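Local coordinates for macrophomate synthase intermolecular Diels-Alderase (Macrophoma commelinae, PDB 1IZC), which is a magnesium-binding, pyruvic acid-binding enzyme of the HpcH/HpaI aldolase/citrate lyase family, built on a TIM-barrel fold, at residues I180-E185 / H203-G208; E131-V136 / A197-I202. The protein carries 1 engineered substitution. One frame throughout, in Å; residues are numbered along the deposited sequence.

Contact 1 (I180-E185 / H203-G208); sequences IIPQIE and HGLMFG. With MG (magnesium ion), chain B; PYR (pyruvic acid), chain C.
Q183 and M206 both carry CG anti to the backbone N (chi1 176° and -180°), and both chains leave the same face of the sheet, where they cross obliquely and bring Q183 NE2 within 3.7 Å of M206 SD. Parallel pairing of strands 180-184 and 205-207, with Q183 opposite M206 and I184 opposite F207, is evidenced by the backbone bonds M206 N to P182 O, I184 N to M206 O (2.7 Å) and G208 N to I184 O. The I184 and F207 side chains share the other face, I184 CG2 against F207 CE1; the backbone I184 O sits over one face of the ring, 3.5 Å above its plane. At the start of the pairing, H203 takes I180 N on ND1, in the ring plane (3.0 Å), while H203 N returns a bond to I180 O. Just past the strand ends lie the magnesium site and the pyruvic acid pocket. E185 OE1 binds the magnesium at 2.1 Å, and its OE2 accepts from a metal-bound water and from H125 N; pyruvic acid chelates the ion through O and O3, and two waters and D211 complete the six ligands. Q183 OE1 is held by R101, and NE2 lies 3.0 Å from O3 of the pyruvic acid. Metal and ligand thus sit at the C-terminal ends of adjacent parallel strands, the site location characteristic of TIM barrels.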
# COMPACT_ATOMS: atom_id res chain seq x y z
N ILE A 180 26.15 10.97 14.12
CA ILE A 180 26.69 9.86 13.35
C ILE A 180 27.26 8.83 14.34
O ILE A 180 28.06 9.17 15.23
CB ILE A 180 27.83 10.28 12.39
CG1 ILE A 180 27.32 11.30 11.38
CG2 ILE A 180 28.32 9.08 11.61
CD1 ILE A 180 28.34 11.61 10.28
N ILE A 181 26.83 7.58 14.18
CA ILE A 181 27.24 6.49 15.04
C ILE A 181 27.76 5.29 14.23
O ILE A 181 26.98 4.52 13.66
CB ILE A 181 26.05 5.99 15.91
CG1 ILE A 181 25.52 7.14 16.77
CG2 ILE A 181 26.48 4.84 16.83
CD1 ILE A 181 24.31 7.85 16.17
N PRO A 182 29.09 5.13 14.17
CA PRO A 182 29.64 4.00 13.42
C PRO A 182 29.37 2.72 14.19
O PRO A 182 29.39 2.73 15.42
CB PRO A 182 31.15 4.27 13.41
CG PRO A 182 31.23 5.77 13.54
CD PRO A 182 30.16 6.07 14.56
N GLN A 183 29.11 1.63 13.48
CA GLN A 183 28.90 0.35 14.14
C GLN A 183 30.08 -0.54 13.77
O GLN A 183 30.41 -0.72 12.59
CB GLN A 183 27.57 -0.28 13.70
CG GLN A 183 27.36 -1.65 14.27
CD GLN A 183 25.95 -2.14 14.08
OE1 GLN A 183 25.25 -1.74 13.14
NE2 GLN A 183 25.51 -3.03 14.96
N ILE A 184 30.74 -1.07 14.80
CA ILE A 184 31.92 -1.93 14.66
C ILE A 184 31.45 -3.37 14.80
O ILE A 184 30.96 -3.78 15.86
CB ILE A 184 32.95 -1.62 15.77
CG1 ILE A 184 33.36 -0.14 15.70
CG2 ILE A 184 34.18 -2.51 15.63
CD1 ILE A 184 34.12 0.23 14.44
N GLU A 185 31.61 -4.16 13.74
CA GLU A 185 31.10 -5.52 13.80
C GLU A 185 31.86 -6.51 12.92
O GLU A 185 31.28 -7.43 12.35
CB GLU A 185 29.62 -5.52 13.44
CG GLU A 185 29.29 -4.80 12.16
CD GLU A 185 27.79 -4.69 11.98
OE1 GLU A 185 27.09 -5.51 12.59
OE2 GLU A 185 27.31 -3.80 11.24
N HIS A 203 29.63 10.87 17.10
CA HIS A 203 28.92 11.16 18.35
C HIS A 203 28.54 9.95 19.16
O HIS A 203 27.94 10.07 20.24
CB HIS A 203 27.67 11.97 18.01
CG HIS A 203 27.94 13.11 17.09
ND1 HIS A 203 27.63 13.07 15.74
CD2 HIS A 203 28.60 14.28 17.29
CE1 HIS A 203 28.09 14.17 15.16
NE2 HIS A 203 28.68 14.92 16.07
N GLY A 204 28.88 8.77 18.66
CA GLY A 204 28.56 7.55 19.37
C GLY A 204 29.23 6.37 18.69
O GLY A 204 29.71 6.51 17.57
N LEU A 205 29.27 5.24 19.37
CA LEU A 205 29.86 4.02 18.81
C LEU A 205 28.99 2.83 19.21
O LEU A 205 28.53 2.75 20.35
CB LEU A 205 31.28 3.79 19.32
CG LEU A 205 32.38 4.54 18.57
CD1 LEU A 205 33.70 4.40 19.32
CD2 LEU A 205 32.50 4.00 17.14
N MET A 206 28.78 1.91 18.28
CA MET A 206 27.96 0.73 18.54
C MET A 206 28.72 -0.51 18.11
O MET A 206 29.49 -0.46 17.17
CB MET A 206 26.65 0.81 17.76
CG MET A 206 25.71 -0.38 17.96
SD MET A 206 24.22 -0.15 16.96
CE MET A 206 23.24 0.95 18.02
N PHE A 207 28.49 -1.62 18.81
CA PHE A 207 29.16 -2.88 18.46
C PHE A 207 28.08 -3.81 17.91
O PHE A 207 26.91 -3.70 18.27
CB PHE A 207 29.78 -3.52 19.70
CG PHE A 207 30.85 -4.54 19.39
CD1 PHE A 207 32.16 -4.14 19.16
CD2 PHE A 207 30.55 -5.90 19.33
CE1 PHE A 207 33.16 -5.08 18.87
CE2 PHE A 207 31.55 -6.84 19.04
CZ PHE A 207 32.85 -6.43 18.81
N GLY A 208 28.48 -4.70 17.01
CA GLY A 208 27.55 -5.67 16.45
C GLY A 208 28.10 -7.03 16.85
O GLY A 208 28.87 -7.62 16.10
MG MG B . 25.25 -6.39 12.19
C PYR C . 25.04 -7.32 14.92
O PYR C . 25.54 -7.74 13.86
OXT PYR C . 25.12 -7.91 16.03
CA PYR C . 24.32 -6.01 14.75
O3 PYR C . 24.22 -5.40 13.67
CB PYR C . 23.73 -5.47 15.99
O HOH W 1 24.90 -4.86 10.67
O HOH W 2 23.26 -7.45 11.87

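Contact 2 (E131-V136 / A197-I202)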
# COMPACT_ATOMS: atom_id res chain seq x y z
N GLU A 131 35.19 5.50 5.30
CA GLU A 131 33.79 5.11 5.16
C GLU A 131 32.90 6.05 5.96
O GLU A 131 31.80 6.41 5.53
CB GLU A 131 33.56 3.68 5.64
CG GLU A 131 34.29 2.65 4.80
CD GLU A 131 34.18 1.25 5.35
OE1 GLU A 131 34.18 1.09 6.59
OE2 GLU A 131 34.11 0.30 4.54
N VAL A 132 33.37 6.45 7.14
CA VAL A 132 32.60 7.35 7.98
C VAL A 132 32.54 8.73 7.34
O VAL A 132 31.50 9.39 7.36
CB VAL A 132 33.21 7.44 9.39
CG1 VAL A 132 32.40 8.42 10.24
CG2 VAL A 132 33.23 6.06 10.04
N ARG A 133 33.65 9.19 6.77
CA ARG A 133 33.63 10.51 6.15
C ARG A 133 32.72 10.60 4.93
O ARG A 133 32.26 11.68 4.58
CB ARG A 133 35.06 10.97 5.85
CG ARG A 133 35.81 11.16 7.16
CD ARG A 133 37.08 11.99 7.10
NE ARG A 133 37.44 12.34 8.47
CZ ARG A 133 38.53 11.93 9.10
NH1 ARG A 133 39.42 11.16 8.48
NH2 ARG A 133 38.71 12.24 10.39
N GLU A 134 32.44 9.47 4.29
CA GLU A 134 31.52 9.48 3.16
C GLU A 134 30.13 9.79 3.70
O GLU A 134 29.34 10.47 3.05
CB GLU A 134 31.53 8.14 2.42
CG GLU A 134 32.76 7.96 1.54
CD GLU A 134 32.95 9.13 0.56
OE1 GLU A 134 32.04 9.38 -0.27
OE2 GLU A 134 34.00 9.79 0.63
N PHE A 135 29.84 9.30 4.91
CA PHE A 135 28.54 9.60 5.51
C PHE A 135 28.49 11.04 5.98
O PHE A 135 27.46 11.70 5.89
CB PHE A 135 28.22 8.66 6.68
CG PHE A 135 27.52 7.39 6.26
CD1 PHE A 135 28.25 6.31 5.76
CD2 PHE A 135 26.13 7.32 6.28
CE1 PHE A 135 27.59 5.17 5.28
CE2 PHE A 135 25.47 6.19 5.80
CZ PHE A 135 26.19 5.12 5.30
N VAL A 136 29.61 11.55 6.48
CA VAL A 136 29.60 12.94 6.91
C VAL A 136 29.23 13.82 5.70
O VAL A 136 28.41 14.74 5.82
CB VAL A 136 30.97 13.35 7.47
CG1 VAL A 136 30.99 14.85 7.79
CG2 VAL A 136 31.26 12.54 8.71
N ALA A 197 37.32 5.51 16.61
CA ALA A 197 36.86 6.14 17.85
C ALA A 197 37.38 7.55 18.04
O ALA A 197 36.74 8.37 18.71
CB ALA A 197 37.26 5.27 19.04
N ALA A 198 38.53 7.83 17.44
CA ALA A 198 39.18 9.14 17.55
C ALA A 198 38.67 10.19 16.57
O ALA A 198 39.09 11.35 16.62
CB ALA A 198 40.70 8.98 17.40
N MET A 199 37.78 9.80 15.66
CA MET A 199 37.27 10.77 14.68
C MET A 199 36.47 11.87 15.37
O MET A 199 35.55 11.59 16.12
CB MET A 199 36.37 10.07 13.66
CG MET A 199 37.10 9.04 12.80
SD MET A 199 35.96 8.33 11.61
CE MET A 199 35.73 9.73 10.48
N PRO A 200 36.83 13.13 15.11
CA PRO A 200 36.13 14.27 15.72
C PRO A 200 34.69 14.36 15.23
O PRO A 200 33.82 14.95 15.88
CB PRO A 200 36.94 15.49 15.23
CG PRO A 200 38.20 14.93 14.70
CD PRO A 200 37.87 13.58 14.17
N GLU A 201 34.42 13.74 14.08
CA GLU A 201 33.08 13.81 13.51
C GLU A 201 32.01 12.94 14.16
O GLU A 201 30.82 13.22 13.99
CB GLU A 201 33.11 13.47 12.01
CG GLU A 201 34.01 14.37 11.17
CD GLU A 201 35.40 13.80 11.00
OE1 GLU A 201 35.88 13.09 11.91
OE2 GLU A 201 36.03 14.08 9.95
N ILE A 202 32.40 11.92 14.90
CA ILE A 202 31.40 11.01 15.47
C ILE A 202 30.84 11.37 16.83
O ILE A 202 31.47 12.07 17.61
CB ILE A 202 31.92 9.56 15.48
CG1 ILE A 202 33.00 9.36 16.54
CG2 ILE A 202 32.48 9.23 14.10
CD1 ILE A 202 33.38 7.88 16.74
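The R133 guanidinium has the methyl CE of M199 over one face, 3.6 Å above the plane and offset toward the rim, while the E201 carboxylate meets it at the edge. P200 CD also lies near that plane, at the fringe of the contact. The guanidinium and carboxylate planes are turned 43° apart, and the two side chains cross at about a right angle, a geometry unlike a flat, symmetrical two-pronged salt bridge. The bond R133 NE to E201 OE2 carries the pairing: it is 2.7 Å long with an N-H...O angle of 168°. It leaves the guanidinium almost in its own plane but reaches OE2 from above the carboxylate plane, 35° out of it. NH2 adds two weak bonds of 3.3 Å, to E201 OE1 and OE2. The bend of E201 at chi2 sets the position of its CD beside the arginine, while the E201 CB and CG stem lies across V136 CG2, the nearer contact being CB at 3.9 Å. Next to the ion pair, V132 and M199 meet tip to tip: M199 SD and CE both come to 3.6 Å from V132 CB. The same CE touches R133 CG, so one methyl serves the aliphatic stem of the arginine as well as its flat head. V132 CG1 packs on I202 CG2 further in, and V132 and I202 both rest on P182 of strand 179-184. M199 to I202 form a type I beta turn, which presents M199 and E201 to helix 129-139. Chemically, a partly exposed salt bridge borders a buried apolar patch, and the apposed charges would be expected to stabilise the ionised forms of R133 and E201.

Following the chain from the N terminus, helix 129-139 is the first element to take part, giving residues 131-136 to contact 2; strand 179-184 then supplies the first half of contact 1. Contact 2 closes a loop of 60 intervening residues at 197-202; contact 1 closes a shorter one, with 17 between its segments, at 203-208. The segments alternate, so the two loops cross. Their centres are about 10 Å apart, and they touch directly: I180 CD1 lies 3.4 Å from V136 CG2, and L205 CD1 3.7 Å from A197 CB. Contact 1 joins neighbouring barrel strands, whereas contact 2 ties an outer helix to the loop entering strand 205-207.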